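Local coordinates for protein oxidoreductase (Azotobacter vinelandii, PDB 7D5M) that probably acts as an NAD-dependent oxidoreductase related to inositol dehydrogenase, binding NAD in a Rossmann-fold domain, at residues K115-T120 against A365-V370; F119-A124 against W372-V377. All coordinates share one frame; numbering follows the deposited sequence.

Contact 1: K115-T120 against A365-V370; sequences KPLCFT and AGVEGV. With NAD (nicotinamide-adenine-dinucleotide), chain B.
L117 to T120 lie against helix 363-381, touching G366, V367 and V370, while K115 begins the same loop beside the cofactor. The carbonyl O of K115 is 3.0 Å from O2D of NAD, a hydroxyl of the nicotinamide-side ribose. The bent K115 side chain turns away from the helix, with NZ hydrogen-bonded to the backbone oxygen of D205. The peptide bond between K115 and P116 is cis, and the oxygen of P116 is hydrogen-bonded to ND1 of H97. At L117 the loop meets the helix directly. A water accepts from L117 N at 2.9 Å and donates to G366 O at 2.8 Å, and the leucine's CD2 rests on bare helix backbone, 3.6 Å from C of G366. A CB on G366 would clash with this methyl; CD2 also meets V367 CG2, and the L117 side chain touches L127 of helix 121-133. The sequence E-K-P after strand 110-113 of the parallel nucleotide-binding sheet is the signature of the GFO/IDH/MocA family, and here its continuation joins the Rossmann domain to a helix of the C-terminal domain. V370 spreads its two methyls beneath the rest of the loop. CG2, beside the backbone N, comes 3.5 Å from O of C118 and also meets the CB of L117 and SG of C118. A second water donates to F119 O at 3.0 Å and to V370 O at 2.9 Å. CB of F119 points away from the helix, and its side chain touches N94. CG1 of V370, anti to the backbone N (chi1 173°), reaches T120, whose carbonyl carbon C is 3.4 Å away. An alanine in place of V370 would probably leave a gap beneath C118 and T120, and the loop without its main apolar support.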
# COMPACT_ATOMS: atom_id res chain seq x y z
N LYS A 115 -28.58 -4.13 -14.08
CA LYS A 115 -28.98 -2.94 -13.29
C LYS A 115 -28.96 -1.74 -14.23
O LYS A 115 -28.13 -1.69 -15.14
CB LYS A 115 -28.06 -2.78 -12.08
CG LYS A 115 -26.58 -2.66 -12.41
CD LYS A 115 -25.82 -1.83 -11.40
CE LYS A 115 -25.61 -0.39 -11.83
NZ LYS A 115 -24.88 -0.31 -13.12
N PRO A 116 -29.91 -0.78 -14.13
CA PRO A 116 -31.01 -0.86 -13.18
C PRO A 116 -32.20 -1.62 -13.77
O PRO A 116 -32.33 -1.74 -14.98
CB PRO A 116 -31.35 0.62 -12.99
CG PRO A 116 -31.17 1.20 -14.37
CD PRO A 116 -30.02 0.42 -14.98
N LEU A 117 -33.06 -2.13 -12.90
CA LEU A 117 -34.32 -2.80 -13.28
C LEU A 117 -35.07 -1.93 -14.30
O LEU A 117 -35.61 -2.48 -15.28
CB LEU A 117 -35.15 -2.98 -12.00
CG LEU A 117 -35.92 -4.28 -11.86
CD1 LEU A 117 -35.07 -5.49 -12.22
CD2 LEU A 117 -36.44 -4.40 -10.44
N CYS A 118 -35.12 -0.62 -14.06
CA CYS A 118 -35.94 0.33 -14.84
C CYS A 118 -35.73 1.76 -14.31
O CYS A 118 -34.94 1.92 -13.35
CB CYS A 118 -37.41 -0.06 -14.77
SG CYS A 118 -37.96 -0.33 -13.06
N PHE A 119 -36.40 2.74 -14.92
CA PHE A 119 -36.22 4.19 -14.65
C PHE A 119 -36.98 4.61 -13.38
O PHE A 119 -36.45 5.46 -12.63
CB PHE A 119 -36.72 5.05 -15.81
CG PHE A 119 -35.95 5.00 -17.11
CD1 PHE A 119 -34.73 4.35 -17.20
CD2 PHE A 119 -36.43 5.65 -18.23
CE1 PHE A 119 -34.03 4.33 -18.39
CE2 PHE A 119 -35.73 5.63 -19.43
CZ PHE A 119 -34.52 4.97 -19.50
N THR A 120 -38.20 4.11 -13.16
CA THR A 120 -39.10 4.66 -12.11
C THR A 120 -39.49 3.58 -11.09
O THR A 120 -39.57 2.40 -11.46
CB THR A 120 -40.38 5.28 -12.68
OG1 THR A 120 -41.27 4.25 -13.12
CG2 THR A 120 -40.12 6.24 -13.83
N ALA A 365 -33.91 -6.46 -4.45
CA ALA A 365 -32.68 -5.62 -4.52
C ALA A 365 -32.83 -4.63 -5.68
O ALA A 365 -32.47 -3.44 -5.50
CB ALA A 365 -31.47 -6.49 -4.69
N GLY A 366 -33.32 -5.10 -6.83
CA GLY A 366 -33.54 -4.26 -8.02
C GLY A 366 -34.49 -3.12 -7.70
O GLY A 366 -34.18 -1.97 -8.07
N VAL A 367 -35.60 -3.41 -7.01
CA VAL A 367 -36.59 -2.36 -6.63
C VAL A 367 -35.91 -1.31 -5.74
O VAL A 367 -36.12 -0.11 -6.00
CB VAL A 367 -37.84 -2.96 -5.95
CG1 VAL A 367 -38.74 -1.88 -5.37
CG2 VAL A 367 -38.61 -3.85 -6.91
N GLU A 368 -35.14 -1.73 -4.74
CA GLU A 368 -34.48 -0.80 -3.79
C GLU A 368 -33.49 0.12 -4.53
O GLU A 368 -33.45 1.30 -4.18
CB GLU A 368 -33.79 -1.56 -2.66
CG GLU A 368 -34.77 -2.14 -1.67
CD GLU A 368 -35.86 -1.16 -1.27
OE1 GLU A 368 -35.51 -0.05 -0.77
OE2 GLU A 368 -37.06 -1.49 -1.49
N GLY A 369 -32.74 -0.41 -5.49
CA GLY A 369 -31.80 0.38 -6.32
C GLY A 369 -32.53 1.50 -7.03
O GLY A 369 -32.03 2.64 -7.06
N VAL A 370 -33.70 1.20 -7.59
CA VAL A 370 -34.52 2.20 -8.33
C VAL A 370 -35.07 3.21 -7.32
O VAL A 370 -35.01 4.41 -7.61
CB VAL A 370 -35.64 1.52 -9.13
CG1 VAL A 370 -36.59 2.53 -9.77
CG2 VAL A 370 -35.04 0.59 -10.16
PA NAD B . -23.36 -1.34 -24.50
O1A NAD B . -23.93 -0.16 -25.22
O2A NAD B . -21.88 -1.54 -24.41
O5B NAD B . -24.03 -2.67 -25.11
C5B NAD B . -25.42 -2.72 -25.55
C4B NAD B . -25.61 -4.00 -26.33
O4B NAD B . -27.03 -4.29 -26.47
C3B NAD B . -25.06 -3.98 -27.76
O3B NAD B . -24.60 -5.28 -28.10
C2B NAD B . -26.29 -3.57 -28.57
O2B NAD B . -26.24 -3.91 -29.93
C1B NAD B . -27.35 -4.39 -27.84
N9A NAD B . -28.72 -3.92 -28.01
C8A NAD B . -29.15 -2.63 -27.88
N7A NAD B . -30.45 -2.51 -28.01
C5A NAD B . -30.90 -3.80 -28.22
C6A NAD B . -32.19 -4.33 -28.41
N6A NAD B . -33.31 -3.59 -28.40
N1A NAD B . -32.30 -5.67 -28.58
C2A NAD B . -31.17 -6.40 -28.58
N3A NAD B . -29.91 -6.02 -28.39
C4A NAD B . -29.84 -4.69 -28.22
O3 NAD B . -23.91 -1.36 -22.98
PN NAD B . -23.26 -2.03 -21.66
O1N NAD B . -22.24 -1.09 -21.07
O2N NAD B . -22.83 -3.43 -21.99
O5D NAD B . -24.50 -2.06 -20.65
C5D NAD B . -25.69 -2.80 -20.95
C4D NAD B . -26.45 -2.90 -19.66
O4D NAD B . -25.60 -3.52 -18.66
C3D NAD B . -26.87 -1.55 -19.06
O3D NAD B . -28.12 -1.69 -18.41
C2D NAD B . -25.75 -1.25 -18.06
O2D NAD B . -26.15 -0.40 -17.00
C1D NAD B . -25.46 -2.66 -17.54
N1N NAD B . -24.08 -2.85 -16.98
C2N NAD B . -23.94 -3.41 -15.72
C3N NAD B . -22.68 -3.55 -15.14
C7N NAD B . -22.60 -4.31 -13.84
O7N NAD B . -23.57 -4.99 -13.48
N7N NAD B . -21.46 -4.24 -13.16
C4N NAD B . -21.57 -3.00 -15.80
C5N NAD B . -21.73 -2.42 -17.06
C6N NAD B . -22.96 -2.50 -17.68
O HOH W 1 -32.28 -1.82 -10.10
O HOH W 2 -34.53 5.31 -10.33

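Contact 2: F119-A124 against W372-V377; sequences FTLEEA and WVERCV
E374 reaches from helix 363-381 to the start of helix 121-133, where its carboxylate meets T120 and L121. Its CG is anti to the backbone N (chi1 -173°) and the chain stays extended beyond it; CB and CG make no close contact across the interface themselves and carry the carboxylate over to T120 and L121. CD lies 3.8 Å from the CB of L121. Of the two oxygens, OE1 rests against that same carbon, at 3.6 Å. OE2 does the polar work: it accepts from L121 N at 2.9 Å, with an N-H...O angle of 164°. The N-H is thus nearly straight toward the oxygen, but it approaches from above the carboxylate plane, 37° out of it. OE2 also lies 3.3 Å from the CA of T120. The helix start that receives it is a capping box, with T120 at the N-cap: E123 N donates to T120 OG1 at 3.1 Å, while E123 OE1 takes both T120 N and T120 OG1, the latter at 3.2 Å. E374 therefore adds, from the C-terminal domain, an acceptor for the first N-H of this Rossmann-domain helix, beside the acceptor that T120 supplies to the third residue. A carboxylate here is likely to be favoured by the helix's N-terminal end, where first-turn amides have no backbone carbonyl of the helix as partner. Alongside, L121 points toward helix 363-381 and its CD2 lies 4.1 Å from NH2 of R375, the two side chains meeting at a slant. The arginine bends at chi2 to reach that place, and its NE is hydrogen-bonded to the backbone oxygen of Y389.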
# COMPACT_ATOMS: atom_id res chain seq x y z
N PHE A 119 -36.40 2.74 -14.92
CA PHE A 119 -36.22 4.19 -14.65
C PHE A 119 -36.98 4.61 -13.38
O PHE A 119 -36.45 5.46 -12.63
CB PHE A 119 -36.72 5.05 -15.81
CG PHE A 119 -35.95 5.00 -17.11
CD1 PHE A 119 -34.73 4.35 -17.20
CD2 PHE A 119 -36.43 5.65 -18.23
CE1 PHE A 119 -34.03 4.33 -18.39
CE2 PHE A 119 -35.73 5.63 -19.43
CZ PHE A 119 -34.52 4.97 -19.50
N THR A 120 -38.20 4.11 -13.16
CA THR A 120 -39.10 4.66 -12.11
C THR A 120 -39.49 3.58 -11.09
O THR A 120 -39.57 2.40 -11.46
CB THR A 120 -40.38 5.28 -12.68
OG1 THR A 120 -41.27 4.25 -13.12
CG2 THR A 120 -40.12 6.24 -13.83
N LEU A 121 -39.74 4.01 -9.86
CA LEU A 121 -40.18 3.12 -8.77
C LEU A 121 -41.52 2.48 -9.15
O LEU A 121 -41.71 1.29 -8.86
CB LEU A 121 -40.27 3.93 -7.48
CG LEU A 121 -40.70 3.17 -6.22
CD1 LEU A 121 -39.81 1.97 -5.98
CD2 LEU A 121 -40.70 4.10 -5.01
N GLU A 122 -42.42 3.22 -9.80
CA GLU A 122 -43.76 2.67 -10.15
C GLU A 122 -43.57 1.49 -11.13
O GLU A 122 -44.22 0.45 -10.93
CB GLU A 122 -44.68 3.79 -10.66
CG GLU A 122 -46.03 3.27 -11.13
CD GLU A 122 -47.18 4.28 -11.14
OE1 GLU A 122 -47.61 4.67 -12.26
OE2 GLU A 122 -47.66 4.65 -10.04
N GLU A 123 -42.67 1.62 -12.11
CA GLU A 123 -42.31 0.53 -13.05
C GLU A 123 -41.71 -0.65 -12.27
O GLU A 123 -42.05 -1.81 -12.57
CB GLU A 123 -41.27 0.99 -14.07
CG GLU A 123 -41.82 1.74 -15.27
CD GLU A 123 -40.71 2.25 -16.17
OE1 GLU A 123 -39.83 2.97 -15.66
OE2 GLU A 123 -40.71 1.90 -17.36
N ALA A 124 -40.80 -0.37 -11.34
CA ALA A 124 -40.12 -1.41 -10.52
C ALA A 124 -41.17 -2.22 -9.75
O ALA A 124 -41.08 -3.46 -9.73
CB ALA A 124 -39.14 -0.77 -9.57
N TRP A 372 -33.83 4.16 -4.44
CA TRP A 372 -32.75 5.04 -3.92
C TRP A 372 -32.43 6.13 -4.96
O TRP A 372 -32.38 7.30 -4.58
CB TRP A 372 -31.51 4.23 -3.55
CG TRP A 372 -30.39 5.04 -2.98
CD1 TRP A 372 -30.22 5.43 -1.68
CD2 TRP A 372 -29.21 5.48 -3.68
NE1 TRP A 372 -29.04 6.11 -1.53
CE2 TRP A 372 -28.40 6.16 -2.74
CE3 TRP A 372 -28.77 5.38 -5.00
CZ2 TRP A 372 -27.16 6.71 -3.09
CZ3 TRP A 372 -27.56 5.93 -5.35
CH2 TRP A 372 -26.77 6.60 -4.40
N VAL A 373 -32.22 5.75 -6.21
CA VAL A 373 -31.89 6.72 -7.29
C VAL A 373 -33.03 7.74 -7.36
O VAL A 373 -32.74 8.94 -7.47
CB VAL A 373 -31.66 6.03 -8.65
CG1 VAL A 373 -31.62 7.03 -9.80
CG2 VAL A 373 -30.38 5.20 -8.61
N GLU A 374 -34.28 7.29 -7.32
CA GLU A 374 -35.44 8.20 -7.51
C GLU A 374 -35.47 9.23 -6.38
O GLU A 374 -35.65 10.43 -6.68
CB GLU A 374 -36.74 7.40 -7.62
CG GLU A 374 -37.94 8.24 -7.97
CD GLU A 374 -39.11 7.43 -8.52
OE1 GLU A 374 -40.18 7.47 -7.89
OE2 GLU A 374 -38.94 6.76 -9.55
N ARG A 375 -35.28 8.80 -5.13
CA ARG A 375 -35.26 9.70 -3.94
C ARG A 375 -34.09 10.68 -4.05
O ARG A 375 -34.30 11.87 -3.74
CB ARG A 375 -35.18 8.91 -2.63
CG ARG A 375 -36.47 8.19 -2.28
CD ARG A 375 -37.57 9.12 -1.77
NE ARG A 375 -38.79 8.33 -1.68
CZ ARG A 375 -39.64 8.12 -2.69
NH1 ARG A 375 -39.43 8.68 -3.87
NH2 ARG A 375 -40.70 7.36 -2.51
N CYS A 376 -32.91 10.21 -4.46
CA CYS A 376 -31.72 11.08 -4.65
C CYS A 376 -32.03 12.16 -5.69
O CYS A 376 -31.74 13.35 -5.43
CB CYS A 376 -30.49 10.27 -5.06
SG CYS A 376 -29.79 9.29 -3.71
N VAL A 377 -32.62 11.78 -6.82
CA VAL A 377 -32.94 12.75 -7.90
C VAL A 377 -33.96 13.76 -7.35
O VAL A 377 -33.78 14.97 -7.60
CB VAL A 377 -33.42 12.04 -9.18
CG1 VAL A 377 -33.97 13.02 -10.21
CG2 VAL A 377 -32.28 11.22 -9.79

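How the contacts relate
Along the chain, strand 110-113 leads into the loop of contact 1, which runs on without a break into the helix start of contact 2; the two share F119 and T120. Some 245 residues later both are met by helix 363-381, in the same order, so the loops they close overlap and cross, neither nesting within the other. Their centres are about 7 Å apart, and they touch: V370 CG1 lies 3.5 Å from L121 N. C118 SG, in turn, packs on E123. Together they join the loop and helix following the fourth strand of the Rossmann sheet to the last long helix of the C-terminal domain, contact 1 buried and nearer NAD, contact 2 toward the surface.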